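Long-range contacts in transcription factor tau subunit sfc1 (PDB 4BJJ), which is a TFIIIC subunit that helps bind boxA promoter DNA of tRNA genes, this fragment being the domain that pairs with subunit sfc7: residues E12-H18 against R96-R102; P67-R71 against M104-Q108; N76-V80 against N91-I95. The protein carries 3 engineered substitutions. One frame throughout, in Å; residues are numbered along the deposited sequence.

Interaction 1 (E12-H18 against R96-R102); sequences EYALIEH and RQVFLFR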
ATOM      1  N   GLU A  12       4.086  10.014  -5.464  1.00 42.47           N
ATOM      2  CA  GLU A  12       3.715   9.632  -4.124  1.00 38.31           C
ATOM      3  C   GLU A  12       2.230   9.324  -4.013  1.00 41.41           C
ATOM      4  O   GLU A  12       1.420   9.817  -4.787  1.00 42.31           O
ATOM      5  CB  GLU A  12       4.119  10.738  -3.171  1.00 33.86           C
ATOM      6  CG  GLU A  12       5.627  10.980  -3.123  1.00 36.88           C
ATOM      7  CD  GLU A  12       6.018  11.966  -2.036  1.00 41.98           C
ATOM      8  OE1 GLU A  12       5.205  12.881  -1.773  1.00 48.18           O
ATOM      9  OE2 GLU A  12       7.114  11.811  -1.426  1.00 38.54           O
ATOM     10  N   TYR A  13       1.881   8.489  -3.037  1.00 41.84           N
ATOM     11  CA  TYR A  13       0.504   8.051  -2.856  1.00 37.34           C
ATOM     12  C   TYR A  13       0.125   7.984  -1.393  1.00 35.11           C
ATOM     13  O   TYR A  13       0.993   7.890  -0.524  1.00 29.42           O
ATOM     14  CB  TYR A  13       0.303   6.653  -3.422  1.00 35.22           C
ATOM     15  CG  TYR A  13       0.504   6.540  -4.896  1.00 41.23           C
ATOM     16  CD1 TYR A  13       1.775   6.492  -5.443  1.00 42.27           C
ATOM     17  CD2 TYR A  13      -0.579   6.464  -5.740  1.00 44.10           C
ATOM     18  CE1 TYR A  13       1.945   6.387  -6.802  1.00 47.35           C
ATOM     19  CE2 TYR A  13      -0.426   6.344  -7.063  1.00 48.06           C
ATOM     20  CZ  TYR A  13       0.830   6.301  -7.604  1.00 52.35           C
ATOM     21  OH  TYR A  13       0.942   6.182  -8.969  1.00 58.20           O
ATOM     22  N   ALA A  14      -1.182   7.998  -1.140  1.00 34.26           N
ATOM     23  CA  ALA A  14      -1.722   7.600   0.157  1.00 38.95           C
ATOM     24  C   ALA A  14      -2.360   6.218   0.052  1.00 39.18           C
ATOM     25  O   ALA A  14      -2.872   5.835  -0.992  1.00 37.97           O
ATOM     26  CB  ALA A  14      -2.762   8.600   0.613  1.00 33.93           C
ATOM     27  N   LEU A  15      -2.381   5.483   1.148  1.00 39.40           N
ATOM     28  CA  LEU A  15      -2.893   4.120   1.099  1.00 39.15           C
ATOM     29  C   LEU A  15      -3.949   3.958   2.157  1.00 35.66           C
ATOM     30  O   LEU A  15      -3.737   4.309   3.293  1.00 37.98           O
ATOM     31  CB  LEU A  15      -1.758   3.125   1.320  1.00 40.17           C
ATOM     32  CG  LEU A  15      -2.144   1.667   1.595  1.00 44.80           C
ATOM     33  CD1 LEU A  15      -2.719   1.041   0.343  1.00 42.03           C
ATOM     34  CD2 LEU A  15      -0.937   0.888   2.114  1.00 43.88           C
ATOM     35  N   ILE A  16      -5.095   3.432   1.759  1.00 33.35           N
ATOM     36  CA  ILE A  16      -6.164   3.141   2.674  1.00 33.53           C
ATOM     37  C   ILE A  16      -6.299   1.635   2.826  1.00 33.48           C
ATOM     38  O   ILE A  16      -6.643   0.937   1.879  1.00 36.53           O
ATOM     39  CB  ILE A  16      -7.472   3.727   2.165  1.00 32.55           C
ATOM     40  CG1 ILE A  16      -7.343   5.239   2.062  1.00 32.52           C
ATOM     41  CG2 ILE A  16      -8.604   3.397   3.108  1.00 36.07           C
ATOM     42  CD1 ILE A  16      -8.443   5.890   1.267  1.00 35.19           C
ATOM     43  N   GLU A  17      -6.044   1.133   4.025  1.00 35.81           N
ATOM     44  CA  GLU A  17      -6.182  -0.304   4.289  1.00 35.39           C
ATOM     45  C   GLU A  17      -7.577  -0.622   4.799  1.00 38.96           C
ATOM     46  O   GLU A  17      -7.832  -0.616   5.997  1.00 39.80           O
ATOM     47  CB  GLU A  17      -5.094  -0.786   5.252  1.00 31.42           C
ATOM     48  CG  GLU A  17      -3.683  -0.700   4.659  1.00 33.20           C
ATOM     49  CD  GLU A  17      -2.603  -1.377   5.520  1.00 47.00           C
ATOM     50  OE1 GLU A  17      -2.910  -1.939   6.606  1.00 51.48           O
ATOM     51  OE2 GLU A  17      -1.427  -1.341   5.103  1.00 46.19           O
ATOM     52  N   HIS A  18      -8.467  -0.925   3.862  1.00 38.88           N
ATOM     53  CA  HIS A  18      -9.874  -1.176   4.140  1.00 37.52           C
ATOM     54  C   HIS A  18     -10.067  -2.673   4.484  1.00 44.44           C
ATOM     55  O   HIS A  18      -9.395  -3.537   3.934  1.00 47.16           O
ATOM     56  CB  HIS A  18     -10.622  -0.770   2.885  1.00 36.72           C
ATOM     57  CG  HIS A  18     -12.106  -0.706   3.015  1.00 44.71           C
ATOM     58  ND1 HIS A  18     -12.879  -1.826   3.229  1.00 44.97           N
ATOM     59  CD2 HIS A  18     -12.975   0.320   2.853  1.00 42.21           C
ATOM     60  CE1 HIS A  18     -14.156  -1.485   3.241  1.00 40.51           C
ATOM     61  NE2 HIS A  18     -14.243  -0.186   3.005  1.00 39.61           N
ATOM     62  N   ARG A  96       3.303   7.589   1.141  1.00 46.39           N
ATOM     63  CA  ARG A  96       3.762   8.484   2.208  1.00 42.15           C
ATOM     64  C   ARG A  96       2.894   8.415   3.452  1.00 38.25           C
ATOM     65  O   ARG A  96       3.381   8.681   4.540  1.00 37.38           O
ATOM     66  CB  ARG A  96       3.854   9.933   1.728  1.00 39.14           C
ATOM     67  CG  ARG A  96       4.900  10.206   0.653  1.00 36.65           C
ATOM     68  CD  ARG A  96       6.269   9.673   0.969  1.00 33.72           C
ATOM     69  NE  ARG A  96       6.883  10.223   2.174  1.00 38.88           N
ATOM     70  CZ  ARG A  96       7.608  11.344   2.204  1.00 39.48           C
ATOM     71  NH1 ARG A  96       7.784  12.070   1.115  1.00 33.58           N
ATOM     72  NH2 ARG A  96       8.127  11.764   3.341  1.00 37.11           N
ATOM     73  N   GLN A  97       1.623   8.072   3.292  1.00 36.32           N
ATOM     74  CA  GLN A  97       0.727   7.900   4.430  1.00 32.50           C
ATOM     75  C   GLN A  97      -0.256   6.743   4.274  1.00 31.55           C
ATOM     76  O   GLN A  97      -0.675   6.393   3.177  1.00 35.64           O
ATOM     77  CB  GLN A  97      -0.046   9.192   4.763  1.00 36.95           C
ATOM     78  CG  GLN A  97       0.228   9.598   6.215  1.00 43.42           C
ATOM     79  CD  GLN A  97      -0.392  10.910   6.625  1.00 55.08           C
ATOM     80  OE1 GLN A  97      -1.555  11.175   6.360  1.00 62.71           O
ATOM     81  NE2 GLN A  97       0.374  11.720   7.325  1.00 59.28           N
ATOM     82  N   VAL A  98      -0.633   6.170   5.407  1.00 31.12           N
ATOM     83  CA  VAL A  98      -1.520   5.031   5.438  1.00 35.62           C
ATOM     84  C   VAL A  98      -2.671   5.309   6.382  1.00 34.47           C
ATOM     85  O   VAL A  98      -2.457   5.758   7.496  1.00 33.11           O
ATOM     86  CB  VAL A  98      -0.780   3.766   5.929  1.00 36.35           C
ATOM     87  CG1 VAL A  98      -1.597   2.555   5.642  1.00 41.43           C
ATOM     88  CG2 VAL A  98       0.529   3.635   5.230  1.00 41.38           C
ATOM     89  N   PHE A  99      -3.884   5.033   5.927  1.00 36.97           N
ATOM     90  CA  PHE A  99      -5.054   4.984   6.795  1.00 37.30           C
ATOM     91  C   PHE A  99      -5.321   3.514   7.140  1.00 36.85           C
ATOM     92  O   PHE A  99      -5.660   2.697   6.275  1.00 36.95           O
ATOM     93  CB  PHE A  99      -6.258   5.615   6.096  1.00 37.48           C
ATOM     94  CG  PHE A  99      -6.070   7.070   5.739  1.00 40.92           C
ATOM     95  CD1 PHE A  99      -5.368   7.433   4.594  1.00 38.36           C
ATOM     96  CD2 PHE A  99      -6.603   8.078   6.554  1.00 43.52           C
ATOM     97  CE1 PHE A  99      -5.206   8.758   4.261  1.00 42.72           C
ATOM     98  CE2 PHE A  99      -6.442   9.417   6.226  1.00 44.16           C
ATOM     99  CZ  PHE A  99      -5.751   9.759   5.074  1.00 43.94           C
ATOM    100  N   LEU A 100      -5.136   3.195   8.410  1.00 31.64           N
ATOM    101  CA  LEU A 100      -5.187   1.827   8.908  1.00 33.86           C
ATOM    102  C   LEU A 100      -6.544   1.531   9.513  1.00 40.05           C
ATOM    103  O   LEU A 100      -6.881   2.010  10.593  1.00 44.06           O
ATOM    104  CB  LEU A 100      -4.104   1.611   9.964  1.00 34.12           C
ATOM    105  CG  LEU A 100      -2.661   1.872   9.504  1.00 44.32           C
ATOM    106  CD1 LEU A 100      -1.789   2.255  10.678  1.00 51.47           C
ATOM    107  CD2 LEU A 100      -2.048   0.698   8.809  1.00 45.04           C
ATOM    108  N   PHE A 101      -7.324   0.745   8.791  1.00 50.00           N
ATOM    109  CA  PHE A 101      -8.580   0.248   9.301  1.00 47.68           C
ATOM    110  C   PHE A 101      -8.470  -1.231   9.672  1.00 54.64           C
ATOM    111  O   PHE A 101      -9.093  -1.653  10.632  1.00 58.77           O
ATOM    112  CB  PHE A 101      -9.699   0.466   8.292  1.00 41.34           C
ATOM    113  CG  PHE A 101     -10.149   1.865   8.200  1.00 39.27           C
ATOM    114  CD1 PHE A 101     -10.799   2.461   9.262  1.00 39.91           C
ATOM    115  CD2 PHE A 101      -9.932   2.591   7.056  1.00 38.87           C
ATOM    116  CE1 PHE A 101     -11.221   3.760   9.179  1.00 44.15           C
ATOM    117  CE2 PHE A 101     -10.359   3.896   6.973  1.00 46.68           C
ATOM    118  CZ  PHE A 101     -11.018   4.482   8.040  1.00 43.18           C
ATOM    119  N   ARG A 102      -7.690  -2.021   8.925  1.00 59.97           N
ATOM    120  CA  ARG A 102      -7.474  -3.429   9.310  1.00 60.86           C
ATOM    121  C   ARG A 102      -6.698  -3.495  10.596  1.00 73.07           C
ATOM    122  O   ARG A 102      -5.908  -2.602  10.890  1.00 82.95           O
ATOM    123  CB  ARG A 102      -6.705  -4.197   8.241  1.00 51.55           C
ATOM    124  CG  ARG A 102      -7.338  -4.085   6.897  1.00 53.60           C
ATOM    125  CD  ARG A 102      -6.847  -5.124   5.956  1.00 46.95           C
ATOM    126  NE  ARG A 102      -5.606  -4.740   5.314  1.00 50.32           N
ATOM    127  CZ  ARG A 102      -5.510  -4.151   4.124  1.00 47.43           C
ATOM    128  NH1 ARG A 102      -6.596  -3.834   3.423  1.00 40.97           N
ATOM    129  NH2 ARG A 102      -4.307  -3.886   3.632  1.00 50.80           N
TER
HETATM  130  O   HOH W   1      -4.615  -1.428   8.520  1.00 50.05           O
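A short salt bridge, R96 NH1 to E12 OE2 at 2.6 Å, opens the parallel pairing of strands 12-18 and 88-100. In the backbone ladder L15 bonds both residues flanking V98, through L15 N to Q97 O (2.8 Å) and F99 N to L15 O (2.7 Å); E17 N to F99 O (2.8 Å) continues it. Past the strand, E17 O receives both F101 N (3.1 Å) and R102 N (3.3 Å), and R102 NH1 bonds H18 O (2.9 Å). E17 OE1 and R102 NH2 form a long salt bridge, 3.8 Å, in which no N-H points at the oxygen; E17 pairs also with R75 and a basic side chain of Sfc7, R102 with an acidic one of Sfc7. I16 CG1 meets F99 CD1 at 3.9 Å on the face that A14 and Q97 turn to helix 35-47, while L15 CD2 lies 4.0 Å from V98 CG1 on the other. Because 12-18 forms an antiparallel ladder with Sfc7 as well, its backbone polarity is used on both edges, making it one of the strands through which the sheet runs on into Sfc7.

Interaction 2 (P67-R71 against M104-Q108); sequences PVQAR and MADFQ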
ATOM      1  N   PRO A  67     -19.588   3.968  13.394  1.00 48.86           N
ATOM      2  CA  PRO A  67     -18.509   4.439  12.509  1.00 43.98           C
ATOM      3  C   PRO A  67     -17.147   4.606  13.211  1.00 43.79           C
ATOM      4  O   PRO A  67     -17.070   4.997  14.363  1.00 44.84           O
ATOM      5  CB  PRO A  67     -18.999   5.802  12.036  1.00 41.41           C
ATOM      6  CG  PRO A  67     -20.464   5.756  12.175  1.00 39.32           C
ATOM      7  CD  PRO A  67     -20.767   4.841  13.339  1.00 47.50           C
ATOM      8  N   VAL A  68     -16.073   4.299  12.499  1.00 45.01           N
ATOM      9  CA  VAL A  68     -14.748   4.223  13.092  1.00 42.65           C
ATOM     10  C   VAL A  68     -13.795   5.151  12.352  1.00 42.63           C
ATOM     11  O   VAL A  68     -13.807   5.206  11.128  1.00 47.60           O
ATOM     12  CB  VAL A  68     -14.230   2.735  13.025  1.00 49.91           C
ATOM     13  CG1 VAL A  68     -12.738   2.646  13.166  1.00 55.67           C
ATOM     14  CG2 VAL A  68     -14.895   1.912  14.092  1.00 47.86           C
ATOM     15  N   GLN A  69     -12.942   5.836  13.102  1.00 37.32           N
ATOM     16  CA  GLN A  69     -11.880   6.660  12.536  1.00 37.44           C
ATOM     17  C   GLN A  69     -10.604   5.849  12.311  1.00 41.93           C
ATOM     18  O   GLN A  69     -10.231   5.031  13.146  1.00 45.53           O
ATOM     19  CB  GLN A  69     -11.574   7.805  13.487  1.00 42.59           C
ATOM     20  CG  GLN A  69     -12.767   8.713  13.780  1.00 56.97           C
ATOM     21  CD  GLN A  69     -12.851   9.925  12.882  1.00 73.35           C
ATOM     22  OE1 GLN A  69     -12.024  10.128  12.001  1.00 86.42           O
ATOM     23  NE2 GLN A  69     -13.861  10.748  13.111  1.00 79.18           N
ATOM     24  N   ALA A  70      -9.942   6.065  11.177  1.00 39.81           N
ATOM     25  CA  ALA A  70      -8.672   5.417  10.899  1.00 39.38           C
ATOM     26  C   ALA A  70      -7.584   5.916  11.809  1.00 43.28           C
ATOM     27  O   ALA A  70      -7.559   7.083  12.166  1.00 42.99           O
ATOM     28  CB  ALA A  70      -8.238   5.678   9.477  1.00 38.02           C
ATOM     29  N   ARG A  71      -6.658   5.024  12.123  1.00 40.09           N
ATOM     30  CA  ARG A  71      -5.366   5.395  12.627  1.00 44.49           C
ATOM     31  C   ARG A  71      -4.511   5.752  11.420  1.00 43.63           C
ATOM     32  O   ARG A  71      -4.429   4.998  10.466  1.00 46.69           O
ATOM     33  CB  ARG A  71      -4.748   4.245  13.420  1.00 58.66           C
ATOM     34  CG  ARG A  71      -5.470   3.965  14.730  1.00 76.53           C
ATOM     35  CD  ARG A  71      -4.550   3.302  15.726  1.00 92.04           C
ATOM     36  NE  ARG A  71      -3.752   4.281  16.464  1.00 97.83           N
ATOM     37  CZ  ARG A  71      -2.705   3.970  17.224  1.00106.10           C
ATOM     38  NH1 ARG A  71      -2.311   2.704  17.334  1.00108.20           N
ATOM     39  NH2 ARG A  71      -2.038   4.923  17.861  1.00105.58           N
ATOM     40  N   MET A 104      -7.497  -3.054  13.632  1.00 91.71           N
ATOM     41  CA  MET A 104      -8.112  -2.447  14.792  1.00 77.30           C
ATOM     42  C   MET A 104      -8.988  -3.550  15.380  1.00 81.38           C
ATOM     43  O   MET A 104      -9.335  -4.501  14.673  1.00 79.72           O
ATOM     44  CB  MET A 104      -8.935  -1.221  14.407  1.00 67.79           C
ATOM     45  CG  MET A 104      -8.201  -0.259  13.487  1.00 67.11           C
ATOM     46  SD  MET A 104      -9.137   1.258  13.191  1.00109.43           S
ATOM     47  CE  MET A 104      -8.964   2.053  14.786  1.00 97.25           C
ATOM     48  N   ALA A 105      -9.330  -3.436  16.661  1.00 95.30           N
ATOM     49  CA  ALA A 105     -10.052  -4.494  17.369  1.00 97.05           C
ATOM     50  C   ALA A 105     -11.356  -4.893  16.676  1.00 96.84           C
ATOM     51  O   ALA A 105     -11.769  -6.048  16.774  1.00 97.32           O
ATOM     52  CB  ALA A 105     -10.319  -4.083  18.819  1.00 95.68           C
ATOM     53  N   ASP A 106     -11.987  -3.949  15.970  1.00 86.25           N
ATOM     54  CA  ASP A 106     -13.321  -4.164  15.374  1.00 83.26           C
ATOM     55  C   ASP A 106     -13.361  -5.206  14.255  1.00 83.29           C
ATOM     56  O   ASP A 106     -14.321  -5.986  14.150  1.00 78.39           O
ATOM     57  CB  ASP A 106     -13.892  -2.844  14.833  1.00 81.48           C
ATOM     58  CG  ASP A 106     -13.815  -1.726  15.841  1.00 87.32           C
ATOM     59  OD1 ASP A 106     -12.727  -1.544  16.427  1.00 95.72           O
ATOM     60  OD2 ASP A 106     -14.830  -1.030  16.045  1.00 82.15           O
ATOM     61  N   PHE A 107     -12.312  -5.208  13.434  1.00 83.95           N
ATOM     62  CA  PHE A 107     -12.297  -5.956  12.184  1.00 78.46           C
ATOM     63  C   PHE A 107     -11.378  -7.186  12.179  1.00 74.59           C
ATOM     64  O   PHE A 107     -11.014  -7.683  11.115  1.00 70.93           O
ATOM     65  CB  PHE A 107     -11.903  -5.003  11.059  1.00 76.51           C
ATOM     66  CG  PHE A 107     -12.646  -3.712  11.101  1.00 81.36           C
ATOM     67  CD1 PHE A 107     -14.032  -3.695  11.022  1.00 85.41           C
ATOM     68  CD2 PHE A 107     -11.967  -2.509  11.244  1.00 83.38           C
ATOM     69  CE1 PHE A 107     -14.728  -2.491  11.080  1.00 88.99           C
ATOM     70  CE2 PHE A 107     -12.652  -1.303  11.299  1.00 77.59           C
ATOM     71  CZ  PHE A 107     -14.030  -1.294  11.217  1.00 83.00           C
ATOM     72  N   GLN A 108     -11.017  -7.691  13.355  1.00 78.13           N
ATOM     73  CA  GLN A 108     -10.115  -8.825  13.415  1.00 89.56           C
ATOM     74  C   GLN A 108     -10.844 -10.121  13.025  1.00 95.67           C
ATOM     75  O   GLN A 108     -11.999 -10.345  13.416  1.00 92.86           O
ATOM     76  CB  GLN A 108      -9.466  -8.936  14.796  1.00 99.06           C
ATOM     77  CG  GLN A 108      -8.020  -9.452  14.733  1.00116.85           C
ATOM     78  CD  GLN A 108      -7.036  -8.396  14.236  1.00125.38           C
ATOM     79  OE1 GLN A 108      -7.292  -7.195  14.341  1.00126.61           O
ATOM     80  NE2 GLN A 108      -5.912  -8.843  13.682  1.00126.73           N
TER
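No backbone ladder joins P67-R71 to M104-Q108: the nearest CA pairs, R71 with M104 and V68 with D106, stand 8.6 and 8.8 Å apart, and no hydrogen bond crosses between the segments. The contact lies at one end of the triple-barrel domain, in a module resembling the RAP30/RAP74 dimer of TFIIF, where the chain that follows strand 88-100 folds over the side of strand 68-73. P67-R71 is extended and includes the first part of that strand, whose backbone bonds to L56, L54 and L100. M104-Q108, by contrast, bends through a turn closed by a weak hydrogen bond from F107 N to M104 O (3.3 Å).

The gap is filled by side chains, chiefly V68 and M104, whose CA-to-CB bonds both point toward the opposite segment. V68 CG1 packs against M104 SD at 3.9 Å. The distance from V68 CG1 to F107 CE2 is 4.4 Å, so one methyl group meets both the thioether and the aromatic ring. F107 also touches P19, L56 and L58, which ties the turn to strand 55-56 and nearby loops. D106 lies at the exposed edge, with OD2 3.5 Å from V68 CG2. The thioether of M104 reaches along the strand, its terminal methyl CE sitting 3.6 Å from Q69 O and 4.0 Å from R71 CG.

Interaction 3 (N76-V80 against N91-I95); sequences NDLLV and NVSRI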
ATOM      1  N   ASN A  76       7.281   2.961   5.390  1.00 40.18           N
ATOM      2  CA  ASN A  76       8.132   3.154   4.240  1.00 33.29           C
ATOM      3  C   ASN A  76       7.667   2.275   3.104  1.00 39.93           C
ATOM      4  O   ASN A  76       8.470   1.713   2.359  1.00 43.23           O
ATOM      5  CB  ASN A  76       9.578   2.862   4.614  1.00 36.38           C
ATOM      6  CG  ASN A  76       9.754   1.523   5.312  1.00 40.08           C
ATOM      7  OD1 ASN A  76       8.802   0.787   5.568  1.00 42.20           O
ATOM      8  ND2 ASN A  76      10.994   1.206   5.616  1.00 41.85           N
ATOM      9  N   ASP A  77       6.354   2.173   2.956  1.00 38.89           N
ATOM     10  CA  ASP A  77       5.795   1.293   1.955  1.00 38.87           C
ATOM     11  C   ASP A  77       6.048   1.856   0.564  1.00 40.83           C
ATOM     12  O   ASP A  77       6.142   3.074   0.361  1.00 37.50           O
ATOM     13  CB  ASP A  77       4.293   1.112   2.166  1.00 47.41           C
ATOM     14  CG  ASP A  77       3.929   0.757   3.603  1.00 62.17           C
ATOM     15  OD1 ASP A  77       4.532  -0.186   4.145  1.00 68.73           O
ATOM     16  OD2 ASP A  77       3.040   1.421   4.192  1.00 67.92           O
ATOM     17  N   LEU A  78       6.127   0.953  -0.402  1.00 35.95           N
ATOM     18  CA  LEU A  78       6.348   1.340  -1.773  1.00 33.66           C
ATOM     19  C   LEU A  78       5.261   0.757  -2.617  1.00 33.07           C
ATOM     20  O   LEU A  78       4.688  -0.272  -2.286  1.00 40.43           O
ATOM     21  CB  LEU A  78       7.714   0.853  -2.275  1.00 31.77           C
ATOM     22  CG  LEU A  78       8.923   1.314  -1.455  1.00 33.15           C
ATOM     23  CD1 LEU A  78      10.168   0.601  -1.956  1.00 37.31           C
ATOM     24  CD2 LEU A  78       9.124   2.804  -1.572  1.00 30.34           C
ATOM     25  N   LEU A  79       4.974   1.437  -3.709  1.00 33.94           N
ATOM     26  CA  LEU A  79       4.033   0.952  -4.676  1.00 39.29           C
ATOM     27  C   LEU A  79       4.830   0.582  -5.928  1.00 43.04           C
ATOM     28  O   LEU A  79       5.524   1.414  -6.497  1.00 42.32           O
ATOM     29  CB  LEU A  79       2.997   2.012  -4.997  1.00 36.63           C
ATOM     30  CG  LEU A  79       1.977   1.527  -6.017  1.00 39.80           C
ATOM     31  CD1 LEU A  79       1.075   0.430  -5.434  1.00 44.12           C
ATOM     32  CD2 LEU A  79       1.182   2.683  -6.512  1.00 40.05           C
ATOM     33  N   VAL A  80       4.712  -0.668  -6.349  1.00 37.53           N
ATOM     34  CA  VAL A  80       5.566  -1.192  -7.400  1.00 39.08           C
ATOM     35  C   VAL A  80       4.718  -1.603  -8.579  1.00 44.96           C
ATOM     36  O   VAL A  80       3.852  -2.476  -8.476  1.00 52.29           O
ATOM     37  CB  VAL A  80       6.383  -2.387  -6.892  1.00 42.07           C
ATOM     38  CG1 VAL A  80       7.258  -2.949  -7.993  1.00 42.34           C
ATOM     39  CG2 VAL A  80       7.238  -1.968  -5.705  1.00 40.55           C
ATOM     40  N   ASN A  91       7.715   0.996 -12.609  1.00 57.24           N
ATOM     41  CA  ASN A  91       7.754   2.153 -11.721  1.00 50.83           C
ATOM     42  C   ASN A  91       7.741   1.747 -10.245  1.00 46.99           C
ATOM     43  O   ASN A  91       7.097   0.755  -9.844  1.00 42.84           O
ATOM     44  CB  ASN A  91       6.581   3.093 -12.041  1.00 52.11           C
ATOM     45  CG  ASN A  91       6.782   4.523 -11.488  1.00 68.76           C
ATOM     46  OD1 ASN A  91       6.042   4.972 -10.612  1.00 68.38           O
ATOM     47  ND2 ASN A  91       7.769   5.238 -12.020  1.00 68.53           N
ATOM     48  N   VAL A  92       8.477   2.507  -9.444  1.00 44.92           N
ATOM     49  CA  VAL A  92       8.392   2.406  -7.990  1.00 44.76           C
ATOM     50  C   VAL A  92       8.082   3.775  -7.399  1.00 43.32           C
ATOM     51  O   VAL A  92       8.740   4.741  -7.728  1.00 45.91           O
ATOM     52  CB  VAL A  92       9.694   1.876  -7.355  1.00 47.84           C
ATOM     53  CG1 VAL A  92       9.508   1.671  -5.849  1.00 41.24           C
ATOM     54  CG2 VAL A  92      10.141   0.577  -8.028  1.00 43.28           C
ATOM     55  N   SER A  93       7.093   3.836  -6.506  1.00 48.70           N
ATOM     56  CA  SER A  93       6.660   5.089  -5.878  1.00 50.14           C
ATOM     57  C   SER A  93       6.479   4.921  -4.370  1.00 47.97           C
ATOM     58  O   SER A  93       6.167   3.840  -3.895  1.00 47.94           O
ATOM     59  CB  SER A  93       5.334   5.558  -6.478  1.00 47.48           C
ATOM     60  OG  SER A  93       5.399   5.586  -7.879  1.00 51.61           O
ATOM     61  N   ARG A  94       6.665   6.002  -3.625  1.00 40.12           N
ATOM     62  CA  ARG A  94       6.480   5.942  -2.187  1.00 38.65           C
ATOM     63  C   ARG A  94       5.012   6.148  -1.786  1.00 38.02           C
ATOM     64  O   ARG A  94       4.305   6.955  -2.352  1.00 38.73           O
ATOM     65  CB  ARG A  94       7.366   6.960  -1.492  1.00 34.47           C
ATOM     66  CG  ARG A  94       8.826   6.747  -1.758  1.00 39.23           C
ATOM     67  CD  ARG A  94       9.681   7.736  -0.983  1.00 40.91           C
ATOM     68  NE  ARG A  94       9.450   7.671   0.459  1.00 45.05           N
ATOM     69  CZ  ARG A  94       9.936   8.545   1.348  1.00 44.22           C
ATOM     70  NH1 ARG A  94      10.672   9.564   0.933  1.00 41.93           N
ATOM     71  NH2 ARG A  94       9.686   8.402   2.656  1.00 33.97           N
ATOM     72  N   ILE A  95       4.568   5.339  -0.837  1.00 40.70           N
ATOM     73  CA  ILE A  95       3.309   5.508  -0.169  1.00 38.56           C
ATOM     74  C   ILE A  95       3.681   6.313   1.101  1.00 43.29           C
ATOM     75  O   ILE A  95       4.325   5.793   2.016  1.00 37.87           O
ATOM     76  CB  ILE A  95       2.703   4.126   0.167  1.00 36.33           C
ATOM     77  CG1 ILE A  95       2.403   3.354  -1.114  1.00 44.85           C
ATOM     78  CG2 ILE A  95       1.436   4.245   0.987  1.00 31.49           C
ATOM     79  CD1 ILE A  95       2.081   1.864  -0.893  1.00 45.46           C
TER
HETATM   80  O   HOH W   2       7.443   5.224   1.460  1.00 36.64           O
HETATM   81  O   HOH W   3       4.109   4.261   4.380  1.00 49.26           O
HETATM   82  O   HOH W   4       4.828   2.918  -8.819  1.00 43.75           O
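I95, L79 and L78 are the residues most deeply engaged where strands 78-83 and 88-100 form an antiparallel beta hairpin, part of the triple-barrel domain of this subunit. I95 loses 85 Å² to the contact. Its N bonds D77 O at 3.0 Å, while its side chain lies over D77 and L78, with CD1 3.8 Å from D77 CB and 3.6 Å from L78 O, and CG1 4.2 Å from L79 CB. L79 stands opposite S93 in a hydrogen-bonded pair: L79 N reaches S93 O at 2.7 Å and S93 N returns to L79 O at 2.9 Å. The side chains of L79 and I95 lie against Y13 and L15 of strand 12-18. On the other face, L78 and V80 occupy non-hydrogen-bonded pairs with R94 and V92; L78 CB lies 4.1 Å from V92 CG1, and L78 CD2 4.0 Å from R94 CG.

Waters supplement the direct bonds. At the D77 end one donates to D77 OD2 (3.0 Å) and I95 O (2.8 Å), and D77 also forms a salt bridge with R75. L78, L79 and V80 pair in an antiparallel ladder with a strand of Sfc7, carrying the sheet into the partner subunit. Farther along, another water links L79 O to S93 OG, at 2.9 Å from each.

How the interactions relate
Strand 88-100 connects the set: its first half forms the hairpin of interaction 3, its second half the parallel pair of interaction 1, and the chain leaving it supplies the turn of interaction 2. The centres of interactions 1 and 3 lie about 12 Å apart, those of 1 and 2 about 13 Å, and both neighbours touch interaction 1, through L15 CB to I95 CG2 (3.4 Å) and L100 N to R71 O (2.8 Å). Interactions 2 and 3, about 25 Å apart between centres, flank the chain's centre. In sequence the segments run 12-18, 67-71, 76-80, 91-95, 96-102, 104-108. Strands near the two chain ends thus share one sheet, which continues into Sfc7 from interactions 1 and 3.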